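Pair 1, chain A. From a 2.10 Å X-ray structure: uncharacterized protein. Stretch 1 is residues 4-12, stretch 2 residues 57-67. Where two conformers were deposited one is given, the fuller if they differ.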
# COMPACT_ATOMS: atom_id res chain seq x y z
N MSE A 4 9.54 2.83 -12.25
CA MSE A 4 8.51 3.54 -11.51
C MSE A 4 7.29 2.65 -11.42
O MSE A 4 6.89 2.05 -12.41
CB MSE A 4 8.20 4.87 -12.17
CG MSE A 4 9.43 5.81 -12.22
SE MSE A 4 10.41 5.99 -10.49
CE MSE A 4 11.76 4.57 -10.66
N LYS A 5 6.72 2.54 -10.22
CA LYS A 5 5.53 1.74 -10.01
C LYS A 5 4.46 2.57 -9.34
O LYS A 5 4.70 3.19 -8.30
CB LYS A 5 5.87 0.50 -9.17
CG LYS A 5 6.98 -0.31 -9.78
CD LYS A 5 7.28 -1.54 -8.99
CE LYS A 5 8.25 -2.39 -9.78
NZ LYS A 5 8.65 -3.53 -8.96
N LYS A 6 3.27 2.59 -9.94
CA LYS A 6 2.14 3.23 -9.31
C LYS A 6 1.72 2.47 -8.06
O LYS A 6 1.28 1.31 -8.13
CB LYS A 6 0.95 3.36 -10.26
CG LYS A 6 -0.26 3.94 -9.55
CD LYS A 6 -1.02 4.86 -10.42
CE LYS A 6 -1.81 4.12 -11.41
NZ LYS A 6 -2.28 5.13 -12.39
N THR A 7 1.84 3.15 -6.92
CA THR A 7 1.77 2.51 -5.60
C THR A 7 0.66 3.10 -4.73
O THR A 7 0.65 4.30 -4.40
CB THR A 7 3.13 2.61 -4.86
OG1 THR A 7 4.13 1.97 -5.66
CG2 THR A 7 3.04 1.91 -3.49
N LEU A 8 -0.30 2.26 -4.36
CA LEU A 8 -1.40 2.73 -3.51
C LEU A 8 -1.04 2.39 -2.05
O LEU A 8 -0.75 1.23 -1.73
CB LEU A 8 -2.73 2.06 -3.94
CG LEU A 8 -4.04 2.56 -3.30
CD1 LEU A 8 -5.13 2.46 -4.36
CD2 LEU A 8 -4.39 1.73 -2.05
N ILE A 9 -1.05 3.41 -1.19
CA ILE A 9 -0.83 3.23 0.27
C ILE A 9 -2.16 3.11 0.95
O ILE A 9 -2.94 4.08 0.98
CB ILE A 9 -0.08 4.45 0.86
CG1 ILE A 9 1.19 4.73 0.03
CG2 ILE A 9 0.16 4.26 2.42
CD1 ILE A 9 1.99 6.01 0.44
N LEU A 10 -2.43 1.94 1.51
CA LEU A 10 -3.66 1.66 2.18
C LEU A 10 -3.44 1.70 3.71
O LEU A 10 -2.71 0.88 4.28
CB LEU A 10 -4.21 0.29 1.73
CG LEU A 10 -5.62 -0.07 2.17
CD1 LEU A 10 -6.62 0.98 1.66
CD2 LEU A 10 -6.04 -1.45 1.67
N GLY A 11 -4.10 2.66 4.35
CA GLY A 11 -3.76 3.07 5.70
C GLY A 11 -3.00 4.40 5.72
O GLY A 11 -2.37 4.74 6.74
N ALA A 12 -3.08 5.18 4.63
CA ALA A 12 -2.39 6.49 4.59
C ALA A 12 -2.77 7.39 5.77
O ALA A 12 -3.93 7.39 6.22
CB ALA A 12 -2.68 7.20 3.30
N GLU A 57 -7.44 2.44 -11.71
CA GLU A 57 -6.80 1.58 -12.69
C GLU A 57 -5.27 1.72 -12.71
O GLU A 57 -4.72 2.76 -12.33
CB GLU A 57 -7.43 1.76 -14.07
CG GLU A 57 -8.80 1.11 -14.17
CD GLU A 57 -9.47 1.40 -15.49
OE1 GLU A 57 -9.47 2.57 -15.91
OE2 GLU A 57 -9.99 0.45 -16.11
N GLY A 58 -4.61 0.65 -13.11
CA GLY A 58 -3.16 0.62 -13.23
C GLY A 58 -2.32 0.62 -11.96
O GLY A 58 -1.14 0.95 -12.02
N VAL A 59 -2.89 0.26 -10.81
CA VAL A 59 -2.06 0.13 -9.59
C VAL A 59 -1.09 -1.06 -9.72
O VAL A 59 -1.50 -2.19 -9.98
CB VAL A 59 -2.91 0.02 -8.30
CG1 VAL A 59 -2.01 -0.22 -7.02
CG2 VAL A 59 -3.75 1.32 -8.11
N ASP A 60 0.20 -0.82 -9.57
CA ASP A 60 1.19 -1.89 -9.59
C ASP A 60 1.24 -2.60 -8.23
O ASP A 60 1.18 -3.84 -8.13
CB ASP A 60 2.56 -1.33 -9.97
CG ASP A 60 3.67 -2.38 -9.96
OD1 ASP A 60 4.15 -2.77 -11.06
OD2 ASP A 60 4.10 -2.80 -8.86
N THR A 61 1.38 -1.80 -7.18
CA THR A 61 1.61 -2.28 -5.84
C THR A 61 0.62 -1.64 -4.87
O THR A 61 0.43 -0.42 -4.88
CB THR A 61 3.07 -1.93 -5.37
OG1 THR A 61 4.02 -2.63 -6.18
CG2 THR A 61 3.28 -2.30 -3.91
N VAL A 62 -0.02 -2.46 -4.05
CA VAL A 62 -0.71 -1.94 -2.87
C VAL A 62 0.29 -2.16 -1.70
O VAL A 62 0.77 -3.26 -1.47
CB VAL A 62 -2.05 -2.63 -2.62
CG1 VAL A 62 -2.67 -2.19 -1.26
CG2 VAL A 62 -3.03 -2.36 -3.81
N THR A 63 0.62 -1.08 -1.00
CA THR A 63 1.44 -1.21 0.22
C THR A 63 0.59 -0.96 1.47
O THR A 63 -0.06 0.10 1.64
CB THR A 63 2.77 -0.36 0.17
OG1 THR A 63 3.63 -0.69 1.29
CG2 THR A 63 2.48 1.18 0.12
N LEU A 64 0.56 -1.97 2.32
CA LEU A 64 -0.38 -2.06 3.43
C LEU A 64 0.16 -1.50 4.74
O LEU A 64 1.22 -1.94 5.22
CB LEU A 64 -0.72 -3.52 3.69
CG LEU A 64 -1.69 -4.23 2.75
CD1 LEU A 64 -1.77 -5.66 3.24
CD2 LEU A 64 -3.05 -3.55 2.82
N TYR A 65 -0.61 -0.58 5.31
CA TYR A 65 -0.33 -0.06 6.64
C TYR A 65 -1.57 -0.12 7.50
O TYR A 65 -1.82 0.82 8.21
CB TYR A 65 0.24 1.37 6.58
CG TYR A 65 1.63 1.36 6.04
CD1 TYR A 65 2.72 1.04 6.87
CD2 TYR A 65 1.87 1.60 4.67
CE1 TYR A 65 4.03 0.99 6.35
CE2 TYR A 65 3.19 1.57 4.15
CZ TYR A 65 4.24 1.26 5.00
OH TYR A 65 5.53 1.19 4.50
N ILE A 66 -2.36 -1.19 7.39
CA ILE A 66 -3.53 -1.40 8.25
C ILE A 66 -3.32 -2.76 8.88
O ILE A 66 -2.72 -3.63 8.27
CB ILE A 66 -4.88 -1.38 7.47
CG1 ILE A 66 -4.74 -2.14 6.15
CG2 ILE A 66 -5.34 0.06 7.17
CD1 ILE A 66 -6.12 -2.49 5.51
N ASN A 67 -3.79 -2.92 10.11
CA ASN A 67 -3.58 -4.15 10.83
C ASN A 67 -4.49 -5.24 10.23
O ASN A 67 -5.49 -4.91 9.53
CB ASN A 67 -3.79 -3.95 12.35
CG ASN A 67 -5.27 -3.63 12.74
OD1 ASN A 67 -6.22 -4.17 12.18
ND2 ASN A 67 -5.43 -2.77 13.74
O HOH W 1 5.92 -4.73 -8.57
O HOH W 2 -1.27 3.87 8.97

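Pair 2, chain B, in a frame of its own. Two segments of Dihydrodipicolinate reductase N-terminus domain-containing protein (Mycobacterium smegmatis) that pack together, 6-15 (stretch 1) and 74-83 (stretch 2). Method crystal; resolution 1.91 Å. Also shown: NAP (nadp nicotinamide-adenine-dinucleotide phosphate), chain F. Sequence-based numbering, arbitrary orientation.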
# COMPACT_ATOMS: atom_id res chain seq x y z
N SER B 6 -4.18 27.23 -6.72
CA SER B 6 -4.30 26.76 -5.32
C SER B 6 -4.26 27.99 -4.40
O SER B 6 -3.61 28.99 -4.76
CB SER B 6 -3.20 25.76 -4.98
OG SER B 6 -3.21 25.41 -3.61
N ASP B 7 -4.92 27.90 -3.26
CA ASP B 7 -4.80 28.88 -2.14
C ASP B 7 -3.41 28.77 -1.50
O ASP B 7 -3.00 29.73 -0.82
CB ASP B 7 -5.88 28.64 -1.07
CG ASP B 7 -7.30 28.94 -1.52
OD1 ASP B 7 -7.49 29.69 -2.52
OD2 ASP B 7 -8.21 28.41 -0.85
N ILE B 8 -2.73 27.62 -1.63
CA ILE B 8 -1.55 27.28 -0.77
C ILE B 8 -0.39 28.20 -1.15
O ILE B 8 -0.06 28.29 -2.37
CB ILE B 8 -1.18 25.79 -0.89
CG1 ILE B 8 -2.28 24.90 -0.31
CG2 ILE B 8 0.19 25.52 -0.28
CD1 ILE B 8 -2.18 23.44 -0.73
N ARG B 9 0.22 28.81 -0.15
CA ARG B 9 1.42 29.68 -0.33
C ARG B 9 2.61 28.92 0.28
O ARG B 9 2.55 28.56 1.48
CB ARG B 9 1.17 31.08 0.27
CG ARG B 9 0.03 31.85 -0.40
CD ARG B 9 -0.42 33.06 0.40
NE ARG B 9 0.63 34.06 0.48
CZ ARG B 9 1.43 34.28 1.52
NH1 ARG B 9 1.28 33.62 2.66
NH2 ARG B 9 2.34 35.25 1.44
N ALA B 10 3.63 28.67 -0.52
CA ALA B 10 4.78 27.81 -0.11
C ALA B 10 6.11 28.58 -0.18
O ALA B 10 6.26 29.41 -1.10
CB ALA B 10 4.82 26.59 -0.99
N VAL B 11 7.02 28.27 0.74
CA VAL B 11 8.46 28.67 0.67
C VAL B 11 9.28 27.41 0.36
O VAL B 11 9.11 26.39 1.07
CB VAL B 11 8.91 29.36 1.97
CG1 VAL B 11 10.44 29.39 2.12
CG2 VAL B 11 8.37 30.80 2.01
N VAL B 12 10.11 27.45 -0.69
CA VAL B 12 11.00 26.30 -1.02
C VAL B 12 12.32 26.55 -0.27
O VAL B 12 12.99 27.58 -0.51
CB VAL B 12 11.11 25.97 -2.53
CG1 VAL B 12 10.10 26.72 -3.40
CG2 VAL B 12 12.49 26.09 -3.10
N TYR B 13 12.55 25.73 0.74
CA TYR B 13 13.64 25.82 1.71
C TYR B 13 14.76 24.88 1.24
O TYR B 13 14.65 23.63 1.42
CB TYR B 13 13.08 25.49 3.10
CG TYR B 13 13.83 26.05 4.28
CD1 TYR B 13 15.20 26.25 4.24
CD2 TYR B 13 13.16 26.33 5.45
CE1 TYR B 13 15.89 26.69 5.36
CE2 TYR B 13 13.83 26.81 6.56
CZ TYR B 13 15.20 27.00 6.51
OH TYR B 13 15.88 27.45 7.60
N GLY B 14 15.82 25.47 0.67
CA GLY B 14 16.86 24.78 -0.10
C GLY B 14 16.44 24.72 -1.55
O GLY B 14 15.24 24.59 -1.83
N VAL B 15 17.39 24.87 -2.46
CA VAL B 15 17.14 24.94 -3.92
C VAL B 15 18.16 24.04 -4.60
O VAL B 15 18.83 24.50 -5.54
CB VAL B 15 17.18 26.38 -4.44
CG1 VAL B 15 16.56 26.43 -5.83
CG2 VAL B 15 16.44 27.32 -3.52
N HIS B 74 4.98 34.70 5.50
CA HIS B 74 4.07 33.84 6.30
C HIS B 74 3.37 32.80 5.43
O HIS B 74 2.14 32.79 5.28
CB HIS B 74 3.08 34.69 7.09
CG HIS B 74 3.76 35.41 8.21
ND1 HIS B 74 4.26 36.70 8.06
CD2 HIS B 74 4.09 35.01 9.45
CE1 HIS B 74 4.81 37.06 9.20
NE2 HIS B 74 4.73 36.04 10.06
N PRO B 75 4.14 31.85 4.85
CA PRO B 75 3.56 30.83 3.99
C PRO B 75 2.75 29.81 4.79
O PRO B 75 2.95 29.68 5.98
CB PRO B 75 4.82 30.17 3.38
CG PRO B 75 5.84 30.26 4.50
CD PRO B 75 5.58 31.63 5.08
N ASP B 76 1.89 29.06 4.11
CA ASP B 76 1.15 27.90 4.68
C ASP B 76 2.10 26.73 4.92
O ASP B 76 1.79 25.89 5.80
CB ASP B 76 0.04 27.44 3.73
CG ASP B 76 -0.99 28.51 3.51
OD1 ASP B 76 -1.64 28.83 4.47
OD2 ASP B 76 -1.10 29.05 2.38
N ILE B 77 3.18 26.65 4.15
CA ILE B 77 4.07 25.44 4.14
C ILE B 77 5.48 25.85 3.70
O ILE B 77 5.64 26.58 2.67
CB ILE B 77 3.48 24.31 3.26
CG1 ILE B 77 4.23 22.98 3.43
CG2 ILE B 77 3.45 24.74 1.80
CD1 ILE B 77 3.84 22.19 4.61
N ALA B 78 6.46 25.34 4.45
CA ALA B 78 7.89 25.31 4.06
C ALA B 78 8.20 23.90 3.56
O ALA B 78 7.89 22.93 4.26
CB ALA B 78 8.76 25.65 5.24
N VAL B 79 8.75 23.81 2.36
CA VAL B 79 9.06 22.54 1.64
C VAL B 79 10.60 22.38 1.68
O VAL B 79 11.26 23.15 1.01
CB VAL B 79 8.49 22.58 0.23
CG1 VAL B 79 8.73 21.28 -0.49
CG2 VAL B 79 6.99 22.93 0.25
N ILE B 80 11.11 21.54 2.57
CA ILE B 80 12.53 21.53 2.97
C ILE B 80 13.25 20.36 2.29
O ILE B 80 12.88 19.19 2.52
CB ILE B 80 12.69 21.47 4.48
CG1 ILE B 80 11.86 22.57 5.18
CG2 ILE B 80 14.17 21.57 4.85
CD1 ILE B 80 11.90 22.48 6.68
N ALA B 81 14.29 20.67 1.52
CA ALA B 81 15.23 19.66 0.99
C ALA B 81 16.65 20.19 1.23
O ALA B 81 17.25 20.74 0.24
CB ALA B 81 14.93 19.41 -0.45
N VAL B 82 17.15 20.08 2.45
CA VAL B 82 18.51 20.63 2.75
C VAL B 82 19.41 19.57 3.37
O VAL B 82 20.49 19.42 2.80
CB VAL B 82 18.54 21.99 3.49
CG1 VAL B 82 17.24 22.76 3.43
CG2 VAL B 82 19.14 21.94 4.88
N ASN B 83 19.02 18.87 4.43
CA ASN B 83 19.90 17.90 5.14
C ASN B 83 19.08 16.72 5.67
O ASN B 83 17.84 16.69 5.43
CB ASN B 83 20.72 18.60 6.23
CG ASN B 83 19.84 19.40 7.16
OD1 ASN B 83 18.68 19.03 7.39
ND2 ASN B 83 20.38 20.51 7.67
PA NAP F . 21.66 19.11 -2.61
O1A NAP F . 21.48 19.19 -4.05
O2A NAP F . 23.05 19.14 -1.91
O5B NAP F . 20.73 20.29 -1.97
C5B NAP F . 20.85 20.73 -0.62
C4B NAP F . 20.44 22.20 -0.56
O4B NAP F . 20.47 22.70 0.77
C3B NAP F . 21.33 23.16 -1.40
O3B NAP F . 20.40 23.91 -2.20
C2B NAP F . 22.01 24.10 -0.41
O2B NAP F . 22.09 25.47 -0.86
C1B NAP F . 20.98 24.07 0.67
N9A NAP F . 21.40 24.43 2.03
C8A NAP F . 22.34 23.87 2.81
N7A NAP F . 22.31 24.47 4.00
C5A NAP F . 21.28 25.36 3.99
C6A NAP F . 20.65 26.32 4.92
N6A NAP F . 21.11 26.48 6.16
N1A NAP F . 19.61 27.04 4.49
C2A NAP F . 19.09 26.93 3.26
N3A NAP F . 19.59 26.08 2.34
C4A NAP F . 20.68 25.33 2.68
O3 NAP F . 20.96 17.75 -1.99
PN NAP F . 19.53 17.09 -2.49
O1N NAP F . 19.72 15.93 -3.42
O2N NAP F . 18.58 18.15 -2.91
O5D NAP F . 19.21 16.54 -1.03
C5D NAP F . 18.86 17.34 0.11
C4D NAP F . 18.57 16.55 1.36
O4D NAP F . 17.37 15.75 1.10
C3D NAP F . 19.72 15.65 1.72
O3D NAP F . 19.98 15.63 3.11
C2D NAP F . 19.23 14.27 1.25
O2D NAP F . 19.90 13.24 1.99
C1D NAP F . 17.70 14.41 1.46
N1N NAP F . 16.94 13.48 0.59
C2N NAP F . 16.03 12.72 1.16
C3N NAP F . 15.34 11.79 0.40
C7N NAP F . 14.25 10.93 1.00
O7N NAP F . 13.81 10.03 0.28
N7N NAP F . 13.76 11.17 2.23
C4N NAP F . 15.62 11.70 -0.97
C5N NAP F . 16.58 12.52 -1.55
C6N NAP F . 17.22 13.41 -0.72
P2B NAP F . 22.93 25.90 -2.14
O1X NAP F . 22.26 25.34 -3.36
O2X NAP F . 22.73 27.41 -2.23
O3X NAP F . 24.31 25.37 -1.72
O HOH W 3 -0.57 31.95 3.29

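Pairs 1 and 2 share one backbone arrangement: two neighbouring parallel strands whose axes approach to 4.7 Å in pair 1 and 4.6 Å in pair 2, inclined by 24° and 22°; 14 central residues superpose with an RMSD of 0.4 Å. The same ladder joins both. In pair 1, Leu A8 N donates to Thr A61 O (2.8 Å), Thr A63 N to Leu A8 O (2.8 Å), Leu A10 N to Thr A63 O (3.0 Å) and Tyr A65 N to Leu A10 O (2.8 Å). Pair 2 repeats each rung at the matched positions, from Val B11 N to Ile B77 O (2.9 Å) through Ala B81 N to Tyr B13 O (3.0 Å).

At the start, the matched aspartates each give a backbone N to the opposing carbonyl, Asp A60 N to Lys A6 O and Asp B76 N to Arg B9 O, both 2.8 Å. Their side chains differ in direct bonds: Asp B76 OD2 accepts from Arg B9 N (2.9 Å), whereas Asp A60 OD2 accepts from Thr A61 OG1 (2.7 Å). Each OD2 also reaches a basic side chain through a water, Lys A5 NZ in pair 1 and Arg B9 NH1 in pair 2. Lys A6 NZ makes a weak hydrogen bond to Glu A57 O (3.4 Å); the matched Arg B9 sends NH1 to His B74 O (2.9 Å).

On the face of Thr A7, Ile A9, Thr A61 and Thr A63, aliphatic carbons meet: Thr A7 CG2 lies 3.7 Å from Thr A63 CG2, and Ile A9 CG1 3.8 Å from Thr A63 CG2. Ile A9 CG2 also lies 3.9 Å from Tyr A65 CD2. In pair 2 the small Ala B10 is met by the larger Ile B77, CB to CG2 at 3.6 Å, and Val B79 CG2 stands 4.4 Å from Ala B10 CB; Val B12, matching Ile A9, is covered far less.

On the other face, Leu A8 CB rests 3.9 Å from Val A59 CG1; Val B11 CG2 approaches Pro B75 CG at 3.6 Å, the side-chain centres of Val A59 and Pro B75 nearly coinciding after superposition. Leu A10 spans its neighbours, with CD2 3.8 Å from Leu A64 CD2 and 4.0 Å from Ile A66 CD1, and CB 4.2 Å from Val A62 CG1. Tyr B13 fills the matched position with CB 3.8 Å from Ile B80 CG1 and CD1 4.1 Å from Val B82 CG1, while its ring edge meets NAP C2A and Ala B78 CB, the match of Val A62.

Gly A11 and Gly B14 coincide, both with positive phi. A CB would lie 2.4 Å from Tyr A65 O in pair 1 and 2.6 Å from Ala B81 O in pair 2, so both backbones pass where a side chain would clash.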